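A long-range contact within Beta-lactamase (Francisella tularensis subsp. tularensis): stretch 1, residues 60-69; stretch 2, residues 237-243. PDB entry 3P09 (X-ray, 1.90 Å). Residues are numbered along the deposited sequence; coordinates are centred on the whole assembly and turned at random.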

# COMPACT_ATOMS: atom_id res chain seq x y z
N PHE A 60 11.71 -3.95 3.38
CA PHE A 60 11.74 -3.00 2.28
C PHE A 60 11.15 -1.66 2.76
O PHE A 60 10.21 -1.64 3.54
N PRO A 61 11.66 -0.54 2.23
CA PRO A 61 10.98 0.74 2.48
C PRO A 61 9.48 0.62 2.18
O PRO A 61 9.12 0.11 1.12
N ILE A 62 8.62 1.06 3.09
CA ILE A 62 7.18 0.96 2.85
C ILE A 62 6.69 2.11 1.97
O ILE A 62 5.78 1.94 1.17
N CYS A 63 7.31 3.28 2.10
CA CYS A 63 6.91 4.43 1.28
C CYS A 63 5.41 4.69 1.45
O CYS A 63 4.85 4.45 2.53
N SER A 64 4.75 5.14 0.39
CA SER A 64 3.34 5.51 0.45
C SER A 64 2.39 4.35 0.70
O SER A 64 1.21 4.56 0.92
N VAL A 65 2.89 3.12 0.67
CA VAL A 65 2.00 1.99 0.95
C VAL A 65 1.36 2.10 2.35
O VAL A 65 0.25 1.61 2.58
N PHE A 66 2.05 2.74 3.28
CA PHE A 66 1.51 2.88 4.63
C PHE A 66 0.11 3.52 4.58
O PHE A 66 -0.69 3.35 5.50
N LYS A 67 -0.19 4.24 3.50
CA LYS A 67 -1.47 4.95 3.46
C LYS A 67 -2.70 4.02 3.53
O LYS A 67 -3.76 4.44 3.98
N PHE A 68 -2.57 2.76 3.10
CA PHE A 68 -3.73 1.87 3.23
C PHE A 68 -3.92 1.37 4.66
O PHE A 68 -5.05 1.11 5.09
N LEU A 69 -2.83 1.26 5.41
CA LEU A 69 -2.92 0.94 6.84
C LEU A 69 -3.61 2.07 7.60
O LEU A 69 -4.43 1.84 8.50
N ALA A 237 15.78 3.07 -5.18
CA ALA A 237 14.92 2.50 -6.22
C ALA A 237 13.62 1.93 -5.66
O ALA A 237 12.99 1.09 -6.30
N ALA A 238 13.20 2.37 -4.47
CA ALA A 238 12.09 1.72 -3.78
C ALA A 238 10.79 1.90 -4.55
O ALA A 238 10.31 3.03 -4.72
N THR A 239 10.23 0.79 -5.00
CA THR A 239 9.04 0.82 -5.85
C THR A 239 8.13 -0.32 -5.41
O THR A 239 8.54 -1.48 -5.46
N ASN A 240 6.93 0.00 -4.93
CA ASN A 240 6.05 -1.02 -4.35
C ASN A 240 4.67 -1.02 -4.97
O ASN A 240 4.20 0.01 -5.47
N ASP A 241 4.00 -2.17 -4.93
CA ASP A 241 2.59 -2.22 -5.27
C ASP A 241 1.98 -3.34 -4.45
O ASP A 241 2.49 -4.45 -4.46
N VAL A 242 0.91 -3.05 -3.71
CA VAL A 242 0.24 -4.09 -2.92
C VAL A 242 -1.23 -4.09 -3.30
O VAL A 242 -1.90 -3.04 -3.29
N ALA A 243 -1.74 -5.27 -3.64
CA ALA A 243 -2.99 -5.35 -4.38
C ALA A 243 -3.92 -6.41 -3.84
O ALA A 243 -3.49 -7.38 -3.21

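Ala238, in the loop before the strand, and Asn240 and Val242 on the strand point toward stretch 1, whereas Thr239 and Asp241 point away. Opposite this row, Pro61, Cys63, Val65 and Phe68 contribute the contacting side chains, and the pairing advances from Pro61 beside Ala238 to Phe68 beside Val242.

Asn240 is the polar centre of the interface and has the largest area covered. With chi1 m (-56°) and chi2 -27°, its amide reaches the turn that follows Pro61. Asn240 ND2 donates to Pro61 O at 2.9 Å with a nearly straight N-H...O angle of 165°, and its contact with Ile62 O, at 3.2 Å and 132°, is a weak hydrogen bond. Ile62 O also accepts from Val65 N (3.2 Å), so the side-chain amide joins a carbonyl already engaged in the local turn. The CA-to-CB bond of Ile62 points away, and its side chain (t, t) makes no contact within 4.5 Å of stretch 2; only its backbone serves the contact. The O atom of water 1 lies 2.9 Å from both Pro61 O and Asn240 OD1, bridging the same carbonyl to the other end of the amide.

Apolar contacts flank this polar site. The small methyl of Ala238 packs against the proline ring, Ala238 CB to Pro61 CB at 3.9 Å, and against the sulfur of Cys63, Ala238 CB to Cys63 SG at 3.8 Å. Cys63, chi1 m (-46°), places SG in this contact while being covalently bonded to a group elsewhere in the structure. Further along, Val65 adopts t (175°), which sets Val65 CG2 3.7 Å from Asn240 CB and Val65 CG1 3.9 Å from Val242 CG2. Val242 is likewise t (-177°); its CG1 approaches Phe68 CE2 at 4.2 Å, obliquely to the ring. The CA-to-CB bond of Phe68 points toward stretch 2, and chi1 is p (87°), closing this end of the contact.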

# COMPACT_ATOMS: atom_id res chain seq x y z
CB PHE A 60 10.82 -3.48 1.14
CG PHE A 60 11.30 -4.74 0.44
CD1 PHE A 60 11.08 -5.99 1.00
CD2 PHE A 60 11.94 -4.65 -0.79
CE1 PHE A 60 11.51 -7.14 0.35
CE2 PHE A 60 12.38 -5.80 -1.45
CZ PHE A 60 12.16 -7.05 -0.88
CB PRO A 61 11.63 1.68 1.46
CG PRO A 61 13.02 1.09 1.26
CD PRO A 61 12.82 -0.42 1.34
CB ILE A 62 6.38 0.88 4.19
CG1 ILE A 62 4.92 0.48 3.91
CG2 ILE A 62 6.47 2.19 4.98
CD1 ILE A 62 4.08 0.28 5.19
CB CYS A 63 7.26 4.17 -0.20
SG CYS A 63 8.94 3.50 -0.48
CB SER A 64 2.93 6.23 -0.83
OG SER A 64 3.34 7.58 -0.79
CB VAL A 65 2.73 0.64 0.77
CG1 VAL A 65 1.84 -0.52 1.20
CG2 VAL A 65 3.16 0.47 -0.69
CB PHE A 66 2.46 3.71 5.53
CG PHE A 66 2.19 5.20 5.51
CD1 PHE A 66 2.73 6.00 4.52
CD2 PHE A 66 1.41 5.79 6.50
CE1 PHE A 66 2.49 7.37 4.51
CE2 PHE A 66 1.16 7.15 6.49
CZ PHE A 66 1.70 7.94 5.49
CB LYS A 67 -1.54 5.91 2.26
CG LYS A 67 -0.56 7.08 2.41
CD LYS A 67 -0.29 7.80 1.09
CE LYS A 67 0.76 8.91 1.31
NZ LYS A 67 1.13 9.55 0.01
CB PHE A 68 -3.74 0.72 2.18
CG PHE A 68 -2.96 -0.53 2.58
CD1 PHE A 68 -3.46 -1.40 3.55
CD2 PHE A 68 -1.78 -0.85 1.92
CE1 PHE A 68 -2.76 -2.56 3.89
CE2 PHE A 68 -1.06 -2.01 2.26
CZ PHE A 68 -1.56 -2.87 3.25
CB LEU A 69 -1.53 0.74 7.42
CG LEU A 69 -0.78 -0.45 6.82
CD1 LEU A 69 0.67 -0.48 7.35
CD2 LEU A 69 -1.50 -1.73 7.18
CB ALA A 237 15.68 1.43 -7.00
CB ALA A 238 11.94 2.22 -2.34
CB THR A 239 9.44 0.59 -7.33
OG1 THR A 239 10.61 1.37 -7.65
CG2 THR A 239 8.31 0.98 -8.27
CB ASN A 240 5.85 -0.82 -2.83
CG ASN A 240 7.15 -0.79 -2.05
OD1 ASN A 240 8.16 -1.37 -2.43
ND2 ASN A 240 7.11 -0.12 -0.90
CB ASP A 241 2.39 -2.43 -6.78
CG ASP A 241 0.95 -2.13 -7.23
OD1 ASP A 241 0.17 -1.54 -6.45
OD2 ASP A 241 0.62 -2.46 -8.38
CB VAL A 242 0.40 -3.87 -1.40
CG1 VAL A 242 -0.26 -5.00 -0.61
CG2 VAL A 242 1.88 -3.75 -1.04
CB ALA A 243 -2.70 -5.63 -5.83
O HOH W 1 10.71 -0.87 -1.15